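PDB 1IIC: PEPTIDE N-myristoyltransferase from Saccharomyces cerevisiae, which catalyses the transfer of the fatty acid myristate from myristoyl-CoA to the N-terminal glycine of substrate proteins and peptides. Local coordinates for residues Q254-E259 and H263-E268; S248-I253 and T367-T372; D237-L242 and T291-F296; Y349-L354 and D361-L366. All blocks are in the same frame, centred on the assembly; numbering follows the deposited sequence.

Contact 1: residues Q254-E259 and H263-E268; sequences QIFTKE and HNFIGE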
loop_
_atom_site.group_PDB
_atom_site.type_symbol
_atom_site.label_atom_id
_atom_site.label_comp_id
_atom_site.label_asym_id
_atom_site.label_seq_id
_atom_site.Cartn_x
_atom_site.Cartn_y
_atom_site.Cartn_z
ATOM N N GLN A 254 10.918 -3.965 0.432
ATOM C CA GLN A 254 11.093 -4.105 -1.003
ATOM C C GLN A 254 12.470 -3.495 -1.199
ATOM O O GLN A 254 12.732 -2.387 -0.732
ATOM C CB GLN A 254 10.076 -3.288 -1.813
ATOM C CG GLN A 254 10.128 -3.635 -3.309
ATOM C CD GLN A 254 9.618 -2.536 -4.235
ATOM O OE1 GLN A 254 8.613 -1.880 -3.957
ATOM N NE2 GLN A 254 10.306 -2.348 -5.359
ATOM N N ILE A 255 13.353 -4.221 -1.868
ATOM C CA ILE A 255 14.695 -3.726 -2.115
ATOM C C ILE A 255 14.707 -3.037 -3.463
ATOM O O ILE A 255 14.876 -3.671 -4.502
ATOM C CB ILE A 255 15.707 -4.877 -2.082
ATOM C CG1 ILE A 255 15.705 -5.497 -0.681
ATOM C CG2 ILE A 255 17.094 -4.370 -2.426
ATOM C CD1 ILE A 255 16.597 -6.697 -0.521
ATOM N N PHE A 256 14.506 -1.724 -3.431
ATOM C CA PHE A 256 14.471 -0.927 -4.644
ATOM C C PHE A 256 15.831 -0.837 -5.313
ATOM O O PHE A 256 16.860 -1.115 -4.700
ATOM C CB PHE A 256 14.024 0.508 -4.343
ATOM C CG PHE A 256 12.619 0.632 -3.814
ATOM C CD1 PHE A 256 12.318 0.287 -2.499
ATOM C CD2 PHE A 256 11.615 1.176 -4.608
ATOM C CE1 PHE A 256 11.042 0.493 -1.982
ATOM C CE2 PHE A 256 10.339 1.382 -4.102
ATOM C CZ PHE A 256 10.053 1.040 -2.778
ATOM N N THR A 257 15.812 -0.460 -6.584
ATOM C CA THR A 257 17.025 -0.220 -7.354
ATOM C C THR A 257 16.874 1.290 -7.452
ATOM O O THR A 257 15.773 1.798 -7.225
ATOM C CB THR A 257 16.955 -0.824 -8.768
ATOM O OG1 THR A 257 15.797 -0.323 -9.440
ATOM C CG2 THR A 257 16.898 -2.344 -8.707
ATOM N N LYS A 258 17.938 2.023 -7.761
ATOM C CA LYS A 258 17.789 3.473 -7.842
ATOM C C LYS A 258 16.734 3.852 -8.866
ATOM O O LYS A 258 16.000 4.828 -8.693
ATOM C CB LYS A 258 19.123 4.149 -8.188
ATOM C CG LYS A 258 19.981 4.436 -6.960
ATOM C CD LYS A 258 21.215 5.274 -7.277
ATOM C CE LYS A 258 22.051 5.481 -6.016
ATOM N NZ LYS A 258 23.397 6.042 -6.300
ATOM N N GLU A 259 16.658 3.065 -9.931
ATOM C CA GLU A 259 15.700 3.314 -10.994
ATOM C C GLU A 259 14.271 3.185 -10.470
ATOM O O GLU A 259 13.461 4.089 -10.638
ATOM C CB GLU A 259 15.948 2.333 -12.138
ATOM C CG GLU A 259 14.979 2.451 -13.282
ATOM C CD GLU A 259 15.314 1.485 -14.397
ATOM O OE1 GLU A 259 15.685 0.329 -14.082
ATOM O OE2 GLU A 259 15.200 1.877 -15.579
ATOM N N HIS A 263 11.480 6.208 -10.053
ATOM C CA HIS A 263 10.179 6.152 -10.708
ATOM C C HIS A 263 9.053 6.236 -9.676
ATOM O O HIS A 263 8.023 6.879 -9.894
ATOM C CB HIS A 263 10.015 4.847 -11.485
ATOM C CG HIS A 263 8.607 4.602 -11.930
ATOM N ND1 HIS A 263 8.066 5.195 -13.051
ATOM C CD2 HIS A 263 7.595 3.926 -11.336
ATOM C CE1 HIS A 263 6.779 4.899 -13.127
ATOM N NE2 HIS A 263 6.470 4.132 -12.096
ATOM N N ASN A 264 9.270 5.588 -8.542
ATOM C CA ASN A 264 8.265 5.532 -7.494
ATOM C C ASN A 264 8.082 6.806 -6.676
ATOM O O ASN A 264 6.995 7.058 -6.156
ATOM C CB ASN A 264 8.591 4.372 -6.558
ATOM C CG ASN A 264 7.360 3.781 -5.919
ATOM O OD1 ASN A 264 7.370 3.427 -4.742
ATOM N ND2 ASN A 264 6.289 3.660 -6.693
ATOM N N PHE A 265 9.119 7.626 -6.568
ATOM C CA PHE A 265 8.990 8.818 -5.749
ATOM C C PHE A 265 8.941 10.166 -6.451
ATOM O O PHE A 265 8.577 11.171 -5.843
ATOM C CB PHE A 265 10.055 8.772 -4.655
ATOM C CG PHE A 265 9.885 7.598 -3.728
ATOM C CD1 PHE A 265 10.738 6.507 -3.791
ATOM C CD2 PHE A 265 8.803 7.552 -2.845
ATOM C CE1 PHE A 265 10.519 5.389 -2.996
ATOM C CE2 PHE A 265 8.576 6.434 -2.048
ATOM C CZ PHE A 265 9.432 5.352 -2.123
ATOM N N ILE A 266 9.289 10.200 -7.730
ATOM C CA ILE A 266 9.190 11.445 -8.476
ATOM C C ILE A 266 8.157 11.171 -9.565
ATOM O O ILE A 266 8.431 10.491 -10.545
ATOM C CB ILE A 266 10.551 11.862 -9.087
ATOM C CG1 ILE A 266 11.543 12.132 -7.950
ATOM C CG2 ILE A 266 10.378 13.122 -9.964
ATOM C CD1 ILE A 266 12.946 12.481 -8.410
ATOM N N GLY A 267 6.954 11.690 -9.358
ATOM C CA GLY A 267 5.879 11.465 -10.300
ATOM C C GLY A 267 6.032 12.096 -11.669
ATOM O O GLY A 267 7.039 12.735 -11.981
ATOM N N GLU A 268 5.006 11.895 -12.486
ATOM C CA GLU A 268 4.954 12.423 -13.837
ATOM C C GLU A 268 4.971 13.945 -13.754
ATOM O O GLU A 268 4.225 14.544 -12.983
ATOM C CB GLU A 268 3.671 11.937 -14.527
ATOM C CG GLU A 268 3.549 10.407 -14.605
ATOM C CD GLU A 268 2.114 9.902 -14.837
ATOM O OE1 GLU A 268 1.313 9.817 -13.865
ATOM O OE2 GLU A 268 1.786 9.587 -16.003
#

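Contact 2: residues S248-I253 and T367-T372; sequences SRFELI and TSQDNT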
loop_
_atom_site.group_PDB
_atom_site.type_symbol
_atom_site.label_atom_id
_atom_site.label_comp_id
_atom_site.label_asym_id
_atom_site.label_seq_id
_atom_site.Cartn_x
_atom_site.Cartn_y
_atom_site.Cartn_z
ATOM N N SER A 248 16.716 -0.845 6.402
ATOM C CA SER A 248 17.413 -2.062 6.785
ATOM C C SER A 248 17.025 -2.556 8.166
ATOM O O SER A 248 17.305 -3.698 8.511
ATOM C CB SER A 248 18.930 -1.848 6.728
ATOM O OG SER A 248 19.347 -0.913 7.712
ATOM N N ARG A 249 16.374 -1.706 8.955
ATOM C CA ARG A 249 15.964 -2.100 10.302
ATOM C C ARG A 249 14.759 -3.044 10.276
ATOM O O ARG A 249 14.574 -3.854 11.180
ATOM C CB ARG A 249 15.605 -0.864 11.128
ATOM C CG ARG A 249 14.292 -0.196 10.723
ATOM C CD ARG A 249 14.113 1.092 11.511
ATOM N NE ARG A 249 15.296 1.942 11.368
ATOM C CZ ARG A 249 15.623 2.918 12.203
ATOM N NH1 ARG A 249 14.861 3.181 13.254
ATOM N NH2 ARG A 249 16.720 3.630 11.986
ATOM N N PHE A 250 13.938 -2.925 9.239
ATOM C CA PHE A 250 12.742 -3.750 9.117
ATOM C C PHE A 250 13.067 -5.165 8.612
ATOM O O PHE A 250 14.126 -5.395 8.019
ATOM C CB PHE A 250 11.742 -3.041 8.186
ATOM C CG PHE A 250 11.389 -1.632 8.629
ATOM C CD1 PHE A 250 11.599 -0.543 7.780
ATOM C CD2 PHE A 250 10.874 -1.397 9.900
ATOM C CE1 PHE A 250 11.302 0.770 8.195
ATOM C CE2 PHE A 250 10.573 -0.102 10.326
ATOM C CZ PHE A 250 10.784 0.986 9.481
ATOM N N GLU A 251 12.167 -6.114 8.854
ATOM C CA GLU A 251 12.391 -7.487 8.422
ATOM C C GLU A 251 11.738 -7.823 7.088
ATOM O O GLU A 251 12.136 -8.784 6.428
ATOM C CB GLU A 251 11.933 -8.458 9.516
ATOM C CG GLU A 251 12.756 -8.346 10.808
ATOM C CD GLU A 251 12.271 -9.275 11.902
ATOM O OE1 GLU A 251 11.063 -9.561 11.938
ATOM O OE2 GLU A 251 13.086 -9.708 12.741
ATOM N N LEU A 252 10.742 -7.036 6.688
ATOM C CA LEU A 252 10.054 -7.243 5.404
ATOM C C LEU A 252 10.073 -5.930 4.623
ATOM O O LEU A 252 9.396 -4.966 4.990
ATOM C CB LEU A 252 8.603 -7.680 5.616
ATOM C CG LEU A 252 7.826 -7.955 4.321
ATOM C CD1 LEU A 252 8.455 -9.137 3.583
ATOM C CD2 LEU A 252 6.366 -8.252 4.645
ATOM N N ILE A 253 10.836 -5.902 3.536
ATOM C CA ILE A 253 10.967 -4.689 2.738
ATOM C C ILE A 253 11.088 -4.996 1.252
ATOM O O ILE A 253 11.326 -6.133 0.865
ATOM C CB ILE A 253 12.259 -3.906 3.124
ATOM C CG1 ILE A 253 13.490 -4.754 2.781
ATOM C CG2 ILE A 253 12.262 -3.564 4.607
ATOM C CD1 ILE A 253 14.826 -4.090 3.082
ATOM N N THR A 367 -0.079 0.893 11.053
ATOM C CA THR A 367 0.796 0.806 12.215
ATOM C C THR A 367 2.099 0.093 11.839
ATOM O O THR A 367 2.788 -0.449 12.694
ATOM C CB THR A 367 0.131 0.019 13.352
ATOM O OG1 THR A 367 -0.223 -1.286 12.873
ATOM C CG2 THR A 367 -1.115 0.740 13.858
ATOM N N SER A 368 2.428 0.080 10.553
ATOM C CA SER A 368 3.655 -0.561 10.096
ATOM C C SER A 368 4.842 0.373 10.337
ATOM O O SER A 368 4.669 1.458 10.889
ATOM C CB SER A 368 3.543 -0.874 8.611
ATOM O OG SER A 368 3.132 0.281 7.894
ATOM N N GLN A 369 6.038 -0.053 9.927
ATOM C CA GLN A 369 7.248 0.754 10.076
ATOM C C GLN A 369 7.392 1.266 11.513
ATOM O O GLN A 369 7.079 0.541 12.461
ATOM C CB GLN A 369 7.193 1.931 9.090
ATOM C CG GLN A 369 7.153 1.511 7.616
ATOM C CD GLN A 369 6.221 2.376 6.788
ATOM O OE1 GLN A 369 5.007 2.395 7.008
ATOM N NE2 GLN A 369 6.782 3.108 5.836
ATOM N N ASP A 370 7.864 2.504 11.677
ATOM C CA ASP A 370 8.010 3.090 13.016
ATOM C C ASP A 370 6.830 4.016 13.324
ATOM O O ASP A 370 6.896 4.849 14.225
ATOM C CB ASP A 370 9.328 3.873 13.119
ATOM C CG ASP A 370 10.521 2.974 13.420
ATOM O OD1 ASP A 370 11.593 3.154 12.799
ATOM O OD2 ASP A 370 10.387 2.084 14.291
ATOM N N ASN A 371 5.741 3.838 12.582
ATOM C CA ASN A 371 4.548 4.672 12.723
ATOM C C ASN A 371 3.940 4.856 14.124
ATOM O O ASN A 371 3.467 5.953 14.451
ATOM C CB ASN A 371 3.462 4.179 11.742
ATOM C CG ASN A 371 3.856 4.379 10.281
ATOM O OD1 ASN A 371 3.029 4.239 9.376
ATOM N ND2 ASN A 371 5.119 4.698 10.046
ATOM N N THR A 372 3.939 3.813 14.952
ATOM C CA THR A 372 3.352 3.936 16.293
ATOM C C THR A 372 4.035 4.971 17.189
ATOM O O THR A 372 3.500 5.330 18.244
ATOM C CB THR A 372 3.320 2.581 17.047
ATOM O OG1 THR A 372 4.657 2.093 17.224
ATOM C CG2 THR A 372 2.481 1.558 16.273
#

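Contact 3: residues D237-L242 and T291-F296; sequences DQVFEL and TDFFSF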
loop_
_atom_site.group_PDB
_atom_site.type_symbol
_atom_site.label_atom_id
_atom_site.label_comp_id
_atom_site.label_asym_id
_atom_site.label_seq_id
_atom_site.Cartn_x
_atom_site.Cartn_y
_atom_site.Cartn_z
ATOM N N ASP A 237 20.545 10.133 -5.416
ATOM C CA ASP A 237 21.626 9.347 -4.832
ATOM C C ASP A 237 21.623 9.397 -3.300
ATOM O O ASP A 237 21.665 8.359 -2.655
ATOM C CB ASP A 237 22.998 9.780 -5.372
ATOM C CG ASP A 237 23.222 9.350 -6.820
ATOM O OD1 ASP A 237 22.744 8.263 -7.217
ATOM O OD2 ASP A 237 23.887 10.097 -7.562
ATOM N N GLN A 238 21.567 10.593 -2.716
ATOM C CA GLN A 238 21.550 10.714 -1.256
ATOM C C GLN A 238 20.305 10.124 -0.604
ATOM O O GLN A 238 20.403 9.352 0.346
ATOM C CB GLN A 238 21.631 12.177 -0.816
ATOM C CG GLN A 238 23.024 12.747 -0.715
ATOM C CD GLN A 238 23.047 14.016 0.102
ATOM O OE1 GLN A 238 22.956 13.981 1.337
ATOM N NE2 GLN A 238 23.145 15.149 -0.578
ATOM N N VAL A 239 19.135 10.505 -1.102
ATOM C CA VAL A 239 17.885 10.024 -0.521
ATOM C C VAL A 239 17.799 8.516 -0.568
ATOM O O VAL A 239 17.367 7.885 0.391
ATOM C CB VAL A 239 16.655 10.629 -1.246
ATOM C CG1 VAL A 239 15.366 10.104 -0.628
ATOM C CG2 VAL A 239 16.703 12.146 -1.147
ATOM N N PHE A 240 18.234 7.943 -1.683
ATOM C CA PHE A 240 18.194 6.504 -1.873
ATOM C C PHE A 240 19.009 5.755 -0.836
ATOM O O PHE A 240 18.564 4.736 -0.311
ATOM C CB PHE A 240 18.706 6.152 -3.267
ATOM C CG PHE A 240 18.684 4.679 -3.572
ATOM C CD1 PHE A 240 17.479 4.015 -3.791
ATOM C CD2 PHE A 240 19.872 3.956 -3.657
ATOM C CE1 PHE A 240 17.455 2.656 -4.096
ATOM C CE2 PHE A 240 19.859 2.596 -3.960
ATOM C CZ PHE A 240 18.642 1.945 -4.182
ATOM N N GLU A 241 20.208 6.255 -0.546
ATOM C CA GLU A 241 21.079 5.608 0.423
ATOM C C GLU A 241 20.518 5.817 1.829
ATOM O O GLU A 241 20.565 4.923 2.669
ATOM C CB GLU A 241 22.496 6.182 0.318
ATOM C CG GLU A 241 23.587 5.155 0.560
ATOM C CD GLU A 241 23.711 4.138 -0.568
ATOM O OE1 GLU A 241 24.104 2.985 -0.291
ATOM O OE2 GLU A 241 23.434 4.489 -1.736
ATOM N N LEU A 242 19.995 7.009 2.086
ATOM C CA LEU A 242 19.403 7.304 3.388
ATOM C C LEU A 242 18.224 6.354 3.612
ATOM O O LEU A 242 18.055 5.790 4.687
ATOM C CB LEU A 242 18.894 8.749 3.422
ATOM C CG LEU A 242 18.029 9.132 4.631
ATOM C CD1 LEU A 242 18.838 9.001 5.903
ATOM C CD2 LEU A 242 17.510 10.564 4.464
ATOM N N THR A 291 18.930 14.726 5.322
ATOM C CA THR A 291 18.738 13.966 6.545
ATOM C C THR A 291 17.335 13.392 6.765
ATOM O O THR A 291 17.146 12.582 7.664
ATOM C CB THR A 291 19.084 14.844 7.757
ATOM O OG1 THR A 291 18.274 16.027 7.728
ATOM C CG2 THR A 291 20.561 15.245 7.724
ATOM N N ASP A 292 16.360 13.808 5.960
ATOM C CA ASP A 292 14.990 13.324 6.110
ATOM C C ASP A 292 14.289 13.132 4.773
ATOM O O ASP A 292 14.628 13.761 3.775
ATOM C CB ASP A 292 14.158 14.292 6.971
ATOM C CG ASP A 292 14.763 14.521 8.340
ATOM O OD1 ASP A 292 15.570 15.466 8.483
ATOM O OD2 ASP A 292 14.448 13.748 9.265
ATOM N N PHE A 293 13.294 12.261 4.768
ATOM C CA PHE A 293 12.555 11.960 3.558
ATOM C C PHE A 293 11.222 11.346 3.931
ATOM O O PHE A 293 11.156 10.498 4.812
ATOM C CB PHE A 293 13.361 10.980 2.696
ATOM C CG PHE A 293 12.534 10.195 1.713
ATOM C CD1 PHE A 293 12.289 8.840 1.918
ATOM C CD2 PHE A 293 11.996 10.805 0.587
ATOM C CE1 PHE A 293 11.522 8.107 1.019
ATOM C CE2 PHE A 293 11.224 10.079 -0.319
ATOM C CZ PHE A 293 10.986 8.727 -0.102
ATOM N N PHE A 294 10.157 11.809 3.290
ATOM C CA PHE A 294 8.850 11.240 3.539
ATOM C C PHE A 294 7.956 11.461 2.337
ATOM O O PHE A 294 8.125 12.419 1.582
ATOM C CB PHE A 294 8.219 11.805 4.824
ATOM C CG PHE A 294 7.849 13.255 4.750
ATOM C CD1 PHE A 294 8.576 14.204 5.460
ATOM C CD2 PHE A 294 6.744 13.672 4.012
ATOM C CE1 PHE A 294 8.205 15.542 5.439
ATOM C CE2 PHE A 294 6.367 15.012 3.986
ATOM C CZ PHE A 294 7.097 15.945 4.700
ATOM N N SER A 295 7.003 10.561 2.152
ATOM C CA SER A 295 6.110 10.669 1.016
ATOM C C SER A 295 4.721 10.173 1.349
ATOM O O SER A 295 4.518 9.484 2.343
ATOM C CB SER A 295 6.659 9.844 -0.149
ATOM O OG SER A 295 6.730 8.476 0.217
ATOM N N PHE A 296 3.766 10.556 0.517
ATOM C CA PHE A 296 2.397 10.107 0.665
ATOM C C PHE A 296 1.799 10.135 -0.733
ATOM O O PHE A 296 2.295 10.858 -1.600
ATOM C CB PHE A 296 1.611 10.996 1.640
ATOM C CG PHE A 296 1.497 12.449 1.226
ATOM C CD1 PHE A 296 0.507 12.865 0.339
ATOM C CD2 PHE A 296 2.346 13.410 1.778
ATOM C CE1 PHE A 296 0.358 14.226 0.008
ATOM C CE2 PHE A 296 2.209 14.772 1.456
ATOM C CZ PHE A 296 1.215 15.181 0.572
#

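Contact 4: residues Y349-L354 and D361-L366; sequences YDACIL and DVFNAL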
loop_
_atom_site.group_PDB
_atom_site.type_symbol
_atom_site.label_atom_id
_atom_site.label_comp_id
_atom_site.label_asym_id
_atom_site.label_seq_id
_atom_site.Cartn_x
_atom_site.Cartn_y
_atom_site.Cartn_z
ATOM N N TYR A 349 4.051 15.631 11.019
ATOM C CA TYR A 349 3.122 16.717 11.329
ATOM C C TYR A 349 3.112 17.643 10.104
ATOM O O TYR A 349 2.077 18.170 9.710
ATOM C CB TYR A 349 3.594 17.487 12.561
ATOM C CG TYR A 349 2.635 18.560 13.029
ATOM C CD1 TYR A 349 1.385 18.225 13.540
ATOM C CD2 TYR A 349 3.003 19.905 13.022
ATOM C CE1 TYR A 349 0.518 19.206 14.048
ATOM C CE2 TYR A 349 2.145 20.901 13.529
ATOM C CZ TYR A 349 0.907 20.537 14.040
ATOM O OH TYR A 349 0.063 21.492 14.565
ATOM N N ASP A 350 4.282 17.836 9.510
ATOM C CA ASP A 350 4.406 18.648 8.305
ATOM C C ASP A 350 3.761 17.893 7.137
ATOM O O ASP A 350 3.210 18.496 6.222
ATOM C CB ASP A 350 5.880 18.920 8.001
ATOM C CG ASP A 350 6.462 20.020 8.880
ATOM O OD1 ASP A 350 7.683 20.273 8.803
ATOM O OD2 ASP A 350 5.689 20.636 9.652
ATOM N N ALA A 351 3.836 16.566 7.175
ATOM C CA ALA A 351 3.242 15.754 6.124
ATOM C C ALA A 351 1.734 15.989 6.127
ATOM O O ALA A 351 1.132 16.100 5.076
ATOM C CB ALA A 351 3.550 14.286 6.350
ATOM N N CYS A 352 1.131 16.074 7.312
ATOM C CA CYS A 352 -0.305 16.315 7.409
ATOM C C CYS A 352 -0.634 17.706 6.890
ATOM O O CYS A 352 -1.697 17.933 6.290
ATOM C CB CYS A 352 -0.788 16.191 8.858
ATOM S SG CYS A 352 -0.715 14.536 9.545
ATOM N N ILE A 353 0.279 18.641 7.140
ATOM C CA ILE A 353 0.106 20.015 6.689
ATOM C C ILE A 353 0.188 20.053 5.171
ATOM O O ILE A 353 -0.612 20.723 4.511
ATOM C CB ILE A 353 1.187 20.935 7.298
ATOM C CG1 ILE A 353 0.888 21.153 8.782
ATOM C CG2 ILE A 353 1.229 22.272 6.564
ATOM C CD1 ILE A 353 2.042 21.777 9.561
ATOM N N LEU A 354 1.148 19.326 4.611
ATOM C CA LEU A 354 1.297 19.290 3.163
ATOM C C LEU A 354 0.139 18.555 2.487
ATOM O O LEU A 354 -0.308 18.956 1.416
ATOM C CB LEU A 354 2.628 18.638 2.791
ATOM C CG LEU A 354 3.815 19.526 3.132
ATOM C CD1 LEU A 354 5.084 18.704 3.300
ATOM C CD2 LEU A 354 3.962 20.562 2.020
ATOM N N ASP A 361 -8.482 15.279 2.446
ATOM C CA ASP A 361 -9.472 15.511 3.499
ATOM C C ASP A 361 -9.247 14.690 4.750
ATOM O O ASP A 361 -9.729 15.044 5.821
ATOM C CB ASP A 361 -10.876 15.241 2.956
ATOM C CG ASP A 361 -11.341 16.319 2.005
ATOM O OD1 ASP A 361 -11.914 15.983 0.944
ATOM O OD2 ASP A 361 -11.133 17.510 2.324
ATOM N N VAL A 362 -8.521 13.586 4.602
ATOM C CA VAL A 362 -8.207 12.684 5.704
ATOM C C VAL A 362 -6.864 12.063 5.315
ATOM O O VAL A 362 -6.552 11.945 4.127
ATOM C CB VAL A 362 -9.309 11.596 5.871
ATOM C CG1 VAL A 362 -9.491 10.837 4.581
ATOM C CG2 VAL A 362 -8.956 10.655 7.000
ATOM N N PHE A 363 -6.058 11.704 6.309
ATOM C CA PHE A 363 -4.726 11.145 6.064
ATOM C C PHE A 363 -4.693 9.708 6.619
ATOM O O PHE A 363 -4.977 9.477 7.790
ATOM C CB PHE A 363 -3.709 12.059 6.756
ATOM C CG PHE A 363 -2.305 11.963 6.223
ATOM C CD1 PHE A 363 -2.057 11.751 4.872
ATOM C CD2 PHE A 363 -1.225 12.147 7.075
ATOM C CE1 PHE A 363 -0.747 11.722 4.377
ATOM C CE2 PHE A 363 0.084 12.121 6.595
ATOM C CZ PHE A 363 0.325 11.908 5.244
ATOM N N ASN A 364 -4.359 8.745 5.768
ATOM C CA ASN A 364 -4.344 7.351 6.175
ATOM C C ASN A 364 -2.966 6.804 6.461
ATOM O O ASN A 364 -2.011 7.088 5.748
ATOM C CB ASN A 364 -4.985 6.485 5.094
ATOM C CG ASN A 364 -6.482 6.684 4.992
ATOM O OD1 ASN A 364 -7.087 6.346 3.979
ATOM N ND2 ASN A 364 -7.090 7.216 6.048
ATOM N N ALA A 365 -2.865 5.991 7.499
ATOM C CA ALA A 365 -1.586 5.391 7.839
ATOM C C ALA A 365 -1.809 4.116 8.612
ATOM O O ALA A 365 -2.749 4.008 9.406
ATOM C CB ALA A 365 -0.743 6.359 8.658
ATOM N N LEU A 366 -0.941 3.148 8.357
ATOM C CA LEU A 366 -0.987 1.865 9.027
ATOM C C LEU A 366 -0.037 1.922 10.214
ATOM O O LEU A 366 0.709 2.892 10.372
ATOM C CB LEU A 366 -0.553 0.768 8.059
ATOM C CG LEU A 366 -1.523 0.414 6.927
ATOM C CD1 LEU A 366 -0.754 -0.213 5.757
ATOM C CD2 LEU A 366 -2.589 -0.550 7.453
#

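Contact 1: residues Q254-E259 and H263-E268
The ring of F256 is met at its edge by N264: the amide oxygen OD1 lies near the ring plane, 3.7 Å from CE2 of F256, where the slightly positive ring hydrogens suit a carbonyl oxygen. One face of the same ring is covered from within its own segment by Q254, whose CD sits 3.8 Å above the plane and over the centre. F265 approaches obliquely, its CE1 4.2 Å from F256 CE2, with the two ring planes 43° apart. N264 OD1 also stands over a face of the F265 ring, displaced toward the rim, so this one oxygen lies against both phenylalanines. N264 turns its CG anti to the backbone N (chi1 -151°), which directs the amide back toward F256. OD1 is also hydrogen-bonded to the hydroxyl of Y318.

The backbones join through one turn of helix 258-265, where H263 N donates to E259 O at 3.0 Å in a nearly straight bond (167°). T257 suits the N-cap because its short hydroxyl side chain can reach the backbone N of E260, three residues on. At the helix's far end, W89 receives a bond from H263 NE2 and donates one to N264 O. F256 packs on F240 of helix 236-247, while F265 meets F293 of strand 290-303 edge-to-face, so this short helix and the loop before it reach both helix 236-247 and the large mixed sheet.

Contact 2: residues S248-I253 and T367-T372
D370, in a type II' beta turn from S368 to N371, has its carboxylate among three arginines: OD1 meets NH1 of R249 at 3.3 Å, while OD2 is gripped by R414 NE and R331 NH2. The R249 bond is a salt bridge but a weak hydrogen bond, bent to 129°, and the guanidinium and carboxylate planes stand nearly perpendicular. R249 shares its charge, since NH2 pairs with D325. An aspartate suits this buried spot because its two oxygens can share out several positive partners, which would probably favour the ionised form.

The turn is closed by N371 N donating to S368 O at 3.1 Å. Q369 takes the second position with a positive phi (51°), a place where glycine is common. The turn lies in the loop between strands 362-366 and 381-392, and F250, just ahead of strand 252-254, packs against it. The F250 ring presses its CE2 to within 3.4 Å of Q369 CA, and its CZ lies 3.7 Å from Q369 CB. With CG between the backbone N and the carbonyl carbon (chi1 72°), R249 lays that atom over the centre of one face of the F250 ring, and the chain then bends at chi3 on its way to D370.

The amide of Q369 turns away from F250. Its NE2 reaches the backbone O of Y318, and its OE1 accepts from S368 OG at 3.0 Å.

Contact 3: residues D237-L242 and T291-F296
V239 sets its CG1 anti to the backbone N (chi1 180°), and F293 turns its ring the same way relative to its own N (chi1 158°), so that methyl and ring come together between helix and strand. The methyl CG1 of V239 lies over one face of the F293 ring, 3.9 Å from the centroid in a CH-pi contact and shifted toward the CG-CD2 side, with F293 CD2 at 3.7 Å. A beta-branched valine suits the place: chi1 puts CG1 beside the carbonyl carbon and over the F293 ring.

One turn further along, L242 packs on backbone and not on a side chain, with CD2 3.7 Å from T291 C and 3.8 Å from D292 N. T291 and D292 point their own CB atoms away from the helix, which lets this methyl approach the chain itself. Beyond it the hydroxyl OG1 of T291 donates to D292 OD1 at 2.9 Å, from above the carboxylate plane, and R343 and T322 also bind that buried carboxylate.

With F293 cut back to an alanine, the V239 methyl would probably lose the aromatic face it rests on, opening a gap between helix and strand.

The axes of these short segments pass 8.9 Å apart and almost at right angles (85°), so this part of helix 236-247 lies across this part of strand 290-303 in the mixed sheet. V239 also touches V282 of the adjoining strand 278-284 and F261 of helix 258-265.

Contact 4: residues Y349-L354 and D361-L366
F363 reaches from its strand toward C352 and A351 of the helix. From the backbone its CB points to the helix, and with CG anti to the backbone N (chi1 -159°) the ring is carried toward the helix. The first ring atom to touch is CD2, 3.5 Å from the sulfur of C352. Next round the ring, CE2 lies 3.9 Å from the same SG and 4.1 Å from the methyl CB of A351. The sulfur comes to the ring obliquely, 4.6 Å from its centroid and 65° off the normal, a Cys sulfur-aromatic contact. CZ, at the tip, is 4.2 Å from A351 CB. On the other side of the ring CE1 turns toward F296 of strand 290-303.

Helix and strand are the second and third elements of a beta-alpha-beta unit: strand 311-322, helix 334-357, then strand 362-366, which pairs parallel to the first.

The small side chains suit their places, since A351 lets the helix backbone come close to the ring, and cysteine adds a polarisable sulfur that fits against carbon. Replacing F363 with a serine would probably take away the ring that SG of C352 and CB of A351 rest against and open a gap under the helix. With SG anti to the carbonyl carbon (chi1 -68°), the sulfur stands beside CD2 of the ring; C352 also touches R189 of strand 182-190, and A351 CB lies against F294.

From the N terminus, helix 236-247 supplies the first half of contact 3, and residues 248-253 then open contact 2. Contact 1 starts directly after them and closes at once, over helix 258-265, inside the loops of both contacts 2 and 3. Contact 3 closes next on strand 290-303, so its loop crosses that of contact 2. Contact 4 follows as a short loop at the end of helix 334-357, in series with contacts 1 and 3 but within contact 2, which closes last at 367-372. Contacts 3 and 4 reach the same mixed sheet, where their residues touch; contact 1 touches contact 3 through the salt bridge of K258 and D237.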